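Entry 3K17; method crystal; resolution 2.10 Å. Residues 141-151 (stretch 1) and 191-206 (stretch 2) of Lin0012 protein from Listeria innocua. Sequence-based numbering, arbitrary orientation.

Stretch 1 (141-151) MLKKFKLAALS
Stretch 2, residues 191-206: SLEWFMKEPWPMLQIE

An apolar knob can fill a hollow on a helix while long lysines, packing along their methylenes, bring their ammonium groups to carbonyls at a helix's C-terminal end, where backbone donors run out, as two stretches of Lin0012 illustrate. Residues 141-151 are helical throughout; 192-197 form a short helix, its axis 9.8 Å away at closest and running at 133° to the first, with Ser 191 OG capping Trp 194 N (3.1 Å). A loop and a type II turn, Trp 200 to Leu 203, lead to the strand 204-206. Nearest CA atoms are those of Lys 143 and Met 196, 5.8 Å apart.

The principal knob is selenomethionine Met 196 (m, m, chi3 98°), flexible enough to curl into the hollow among Lys 143, Lys 146, Leu 147 and Leu 150; its SE lies 3.6 Å from Leu 147 CD2. Leu 150 (m, t) extends CD1 to Leu 192 CD1 (3.6 Å) and sets CG 3.7 Å from Trp 200 CH2, at the indole edge. Lys 146 (m, t, t, t) lies fully extended over one indole face, so its methylenes pack while NZ of this buried residue reaches Glu 198 O (2.8 Å). Lys 143 (m, t, t, m) bends NZ to Met 196 O (3.0 Å). Trp 200 NE1 donates a hydrogen bond to Phe 195 O (3.0 Å), satisfying the indole N-H as the ring lies against Lys 146. Farther along the second stretch, Ile 205 CD1 covers a Phe 145 face, 4.0 Å from CG.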

# COMPACT_ATOMS: atom_id res chain seq x y z
N MSE A 141 4.10 -44.79 -3.96
CA MSE A 141 5.19 -43.90 -3.58
C MSE A 141 5.46 -42.88 -4.68
O MSE A 141 5.84 -41.74 -4.41
CB MSE A 141 6.47 -44.68 -3.32
CG MSE A 141 7.59 -43.79 -2.79
SE MSE A 141 9.13 -44.78 -2.22
CE MSE A 141 8.27 -45.86 -0.85
N LEU A 142 5.25 -43.28 -5.93
CA LEU A 142 5.48 -42.38 -7.05
C LEU A 142 4.47 -41.23 -7.06
O LEU A 142 4.82 -40.11 -7.41
CB LEU A 142 5.41 -43.14 -8.38
CG LEU A 142 5.48 -42.27 -9.64
CD1 LEU A 142 6.76 -41.43 -9.62
CD2 LEU A 142 5.43 -43.17 -10.88
N LYS A 143 3.23 -41.51 -6.69
CA LYS A 143 2.23 -40.46 -6.65
C LYS A 143 2.59 -39.50 -5.51
O LYS A 143 2.42 -38.28 -5.64
CB LYS A 143 0.83 -41.04 -6.44
CG LYS A 143 0.29 -41.81 -7.65
CD LYS A 143 -1.14 -42.30 -7.41
CE LYS A 143 -1.65 -43.20 -8.54
NZ LYS A 143 -1.87 -42.49 -9.83
N LYS A 144 3.09 -40.03 -4.40
CA LYS A 144 3.48 -39.18 -3.27
C LYS A 144 4.65 -38.30 -3.69
O LYS A 144 4.73 -37.13 -3.31
CB LYS A 144 3.84 -40.04 -2.06
CG LYS A 144 2.65 -40.84 -1.53
CD LYS A 144 2.87 -41.43 -0.15
CE LYS A 144 3.88 -42.56 -0.17
NZ LYS A 144 4.05 -43.14 1.19
N PHE A 145 5.56 -38.84 -4.50
CA PHE A 145 6.69 -38.04 -4.95
C PHE A 145 6.15 -36.86 -5.76
O PHE A 145 6.62 -35.74 -5.61
CB PHE A 145 7.63 -38.84 -5.85
CG PHE A 145 8.56 -37.98 -6.64
CD1 PHE A 145 9.68 -37.40 -6.04
CD2 PHE A 145 8.28 -37.68 -7.97
CE1 PHE A 145 10.50 -36.54 -6.76
CE2 PHE A 145 9.10 -36.81 -8.70
CZ PHE A 145 10.22 -36.24 -8.08
N LYS A 146 5.17 -37.13 -6.62
CA LYS A 146 4.58 -36.10 -7.46
C LYS A 146 3.93 -34.99 -6.63
O LYS A 146 4.06 -33.81 -6.96
CB LYS A 146 3.54 -36.70 -8.41
CG LYS A 146 4.10 -37.62 -9.49
CD LYS A 146 2.97 -38.13 -10.37
CE LYS A 146 3.46 -39.09 -11.45
NZ LYS A 146 2.32 -39.58 -12.28
N LEU A 147 3.21 -35.35 -5.58
CA LEU A 147 2.59 -34.35 -4.72
C LEU A 147 3.69 -33.51 -4.08
O LEU A 147 3.65 -32.29 -4.11
CB LEU A 147 1.75 -35.03 -3.63
CG LEU A 147 0.48 -35.76 -4.08
CD1 LEU A 147 -0.08 -36.56 -2.91
CD2 LEU A 147 -0.55 -34.75 -4.59
N ALA A 148 4.69 -34.18 -3.51
CA ALA A 148 5.80 -33.52 -2.84
C ALA A 148 6.62 -32.65 -3.80
O ALA A 148 7.06 -31.55 -3.44
CB ALA A 148 6.70 -34.55 -2.17
N ALA A 149 6.81 -33.14 -5.02
CA ALA A 149 7.57 -32.41 -6.03
C ALA A 149 6.85 -31.14 -6.51
O ALA A 149 7.47 -30.08 -6.65
CB ALA A 149 7.88 -33.32 -7.22
N LEU A 150 5.55 -31.26 -6.78
CA LEU A 150 4.77 -30.10 -7.22
C LEU A 150 4.79 -29.06 -6.11
O LEU A 150 4.98 -27.88 -6.36
CB LEU A 150 3.32 -30.49 -7.50
CG LEU A 150 3.02 -31.28 -8.77
CD1 LEU A 150 1.53 -31.60 -8.86
CD2 LEU A 150 3.45 -30.47 -9.98
N SER A 151 4.57 -29.51 -4.88
CA SER A 151 4.55 -28.62 -3.72
C SER A 151 5.86 -27.85 -3.61
O SER A 151 5.88 -26.61 -3.58
CB SER A 151 4.33 -29.42 -2.43
OG SER A 151 4.33 -28.58 -1.28
N SER A 191 -5.72 -30.35 -13.84
CA SER A 191 -6.05 -30.54 -12.44
C SER A 191 -4.95 -31.36 -11.78
O SER A 191 -4.13 -31.98 -12.45
CB SER A 191 -7.38 -31.28 -12.28
OG SER A 191 -7.23 -32.67 -12.52
N LEU A 192 -4.94 -31.35 -10.45
CA LEU A 192 -3.97 -32.10 -9.69
C LEU A 192 -4.23 -33.60 -9.93
O LEU A 192 -3.30 -34.40 -10.02
CB LEU A 192 -4.12 -31.77 -8.20
CG LEU A 192 -3.19 -32.50 -7.24
CD1 LEU A 192 -1.75 -32.16 -7.58
CD2 LEU A 192 -3.52 -32.10 -5.81
N GLU A 193 -5.50 -33.96 -10.06
CA GLU A 193 -5.87 -35.36 -10.29
C GLU A 193 -5.29 -35.86 -11.60
O GLU A 193 -4.88 -37.02 -11.70
CB GLU A 193 -7.39 -35.53 -10.30
CG GLU A 193 -7.84 -36.97 -10.51
CD GLU A 193 -9.35 -37.14 -10.49
OE1 GLU A 193 -10.04 -36.36 -11.19
OE2 GLU A 193 -9.85 -38.04 -9.77
N TRP A 194 -5.25 -34.99 -12.60
CA TRP A 194 -4.70 -35.34 -13.90
C TRP A 194 -3.20 -35.56 -13.78
O TRP A 194 -2.63 -36.45 -14.42
CB TRP A 194 -4.98 -34.21 -14.90
CG TRP A 194 -4.47 -34.50 -16.28
CD1 TRP A 194 -5.14 -35.15 -17.29
CD2 TRP A 194 -3.17 -34.20 -16.79
NE1 TRP A 194 -4.32 -35.28 -18.39
CE2 TRP A 194 -3.11 -34.71 -18.11
CE3 TRP A 194 -2.04 -33.56 -16.25
CZ2 TRP A 194 -1.96 -34.59 -18.90
CZ3 TRP A 194 -0.90 -33.45 -17.04
CH2 TRP A 194 -0.87 -33.96 -18.35
N PHE A 195 -2.54 -34.73 -12.97
CA PHE A 195 -1.10 -34.84 -12.77
C PHE A 195 -0.72 -36.16 -12.11
O PHE A 195 0.32 -36.74 -12.43
CB PHE A 195 -0.60 -33.68 -11.89
CG PHE A 195 -0.18 -32.46 -12.67
CD1 PHE A 195 0.93 -32.50 -13.51
CD2 PHE A 195 -0.86 -31.25 -12.52
CE1 PHE A 195 1.36 -31.37 -14.19
CE2 PHE A 195 -0.44 -30.10 -13.19
CZ PHE A 195 0.67 -30.15 -14.03
N MSE A 196 -1.56 -36.62 -11.19
CA MSE A 196 -1.31 -37.86 -10.46
C MSE A 196 -1.44 -39.11 -11.32
O MSE A 196 -0.72 -40.09 -11.13
CB MSE A 196 -2.27 -37.99 -9.27
CG MSE A 196 -2.08 -36.95 -8.18
SE MSE A 196 -0.27 -36.93 -7.45
CE MSE A 196 0.42 -35.44 -8.49
N LYS A 197 -2.36 -39.07 -12.28
CA LYS A 197 -2.59 -40.21 -13.15
C LYS A 197 -1.74 -40.19 -14.42
O LYS A 197 -1.53 -41.22 -15.04
CB LYS A 197 -4.07 -40.28 -13.53
CG LYS A 197 -4.97 -40.57 -12.35
CD LYS A 197 -6.42 -40.73 -12.75
CE LYS A 197 -7.26 -41.11 -11.54
NZ LYS A 197 -8.70 -41.30 -11.89
N GLU A 198 -1.26 -39.01 -14.79
CA GLU A 198 -0.46 -38.90 -16.00
C GLU A 198 1.03 -39.18 -15.76
O GLU A 198 1.64 -38.62 -14.84
CB GLU A 198 -0.62 -37.50 -16.60
CG GLU A 198 -0.09 -37.34 -18.02
CD GLU A 198 -0.98 -38.00 -19.06
OE1 GLU A 198 -2.05 -38.53 -18.68
OE2 GLU A 198 -0.61 -37.98 -20.25
N PRO A 199 1.62 -40.07 -16.56
CA PRO A 199 3.05 -40.33 -16.35
C PRO A 199 3.83 -39.06 -16.74
O PRO A 199 3.55 -38.44 -17.76
CB PRO A 199 3.34 -41.51 -17.27
CG PRO A 199 2.30 -41.38 -18.36
CD PRO A 199 1.06 -40.98 -17.58
N TRP A 200 4.78 -38.67 -15.91
CA TRP A 200 5.57 -37.47 -16.19
C TRP A 200 6.74 -37.78 -17.11
O TRP A 200 7.60 -38.59 -16.77
CB TRP A 200 6.09 -36.87 -14.89
CG TRP A 200 5.03 -36.26 -14.02
CD1 TRP A 200 3.67 -36.37 -14.17
CD2 TRP A 200 5.24 -35.45 -12.86
NE1 TRP A 200 3.02 -35.68 -13.17
CE2 TRP A 200 3.96 -35.11 -12.35
CE3 TRP A 200 6.38 -34.98 -12.20
CZ2 TRP A 200 3.80 -34.32 -11.21
CZ3 TRP A 200 6.22 -34.20 -11.05
CH2 TRP A 200 4.94 -33.88 -10.57
N PRO A 201 6.81 -37.12 -18.27
CA PRO A 201 7.94 -37.41 -19.16
C PRO A 201 9.32 -37.21 -18.55
O PRO A 201 9.54 -36.28 -17.77
CB PRO A 201 7.69 -36.50 -20.37
CG PRO A 201 6.70 -35.48 -19.87
CD PRO A 201 5.83 -36.24 -18.93
N MSE A 202 10.23 -38.12 -18.91
CA MSE A 202 11.62 -38.11 -18.48
C MSE A 202 11.91 -38.50 -17.04
O MSE A 202 13.04 -38.83 -16.70
CB MSE A 202 12.23 -36.75 -18.74
CG MSE A 202 12.34 -36.43 -20.21
SE MSE A 202 12.91 -34.63 -20.49
CE MSE A 202 11.75 -34.19 -21.97
N LEU A 203 10.89 -38.48 -16.20
CA LEU A 203 11.07 -38.81 -14.80
C LEU A 203 11.47 -40.26 -14.56
O LEU A 203 10.86 -41.18 -15.10
CB LEU A 203 9.79 -38.54 -14.02
CG LEU A 203 9.84 -38.92 -12.54
CD1 LEU A 203 10.82 -37.99 -11.82
CD2 LEU A 203 8.45 -38.82 -11.92
N GLN A 204 12.51 -40.46 -13.77
CA GLN A 204 12.95 -41.80 -13.42
C GLN A 204 13.67 -41.78 -12.09
O GLN A 204 14.55 -40.95 -11.87
CB GLN A 204 13.86 -42.41 -14.49
CG GLN A 204 14.03 -43.92 -14.30
CD GLN A 204 15.02 -44.56 -15.25
OE1 GLN A 204 14.94 -44.39 -16.47
NE2 GLN A 204 15.97 -45.31 -14.70
N ILE A 205 13.28 -42.68 -11.21
CA ILE A 205 13.90 -42.77 -9.90
C ILE A 205 14.34 -44.22 -9.72
O ILE A 205 13.53 -45.10 -9.48
CB ILE A 205 12.90 -42.37 -8.80
CG1 ILE A 205 12.29 -41.00 -9.13
CG2 ILE A 205 13.60 -42.33 -7.45
CD1 ILE A 205 11.26 -40.51 -8.13
N GLU A 206 15.64 -44.44 -9.85
CA GLU A 206 16.20 -45.78 -9.73
C GLU A 206 16.92 -46.05 -8.42
O GLU A 206 17.83 -45.31 -8.04
CB GLU A 206 17.18 -46.04 -10.88
CG GLU A 206 17.75 -47.45 -10.87
CD GLU A 206 18.88 -47.63 -11.87
OE1 GLU A 206 19.05 -46.76 -12.74
OE2 GLU A 206 19.58 -48.66 -11.77
O HOH W 1 1.70 -41.94 -10.73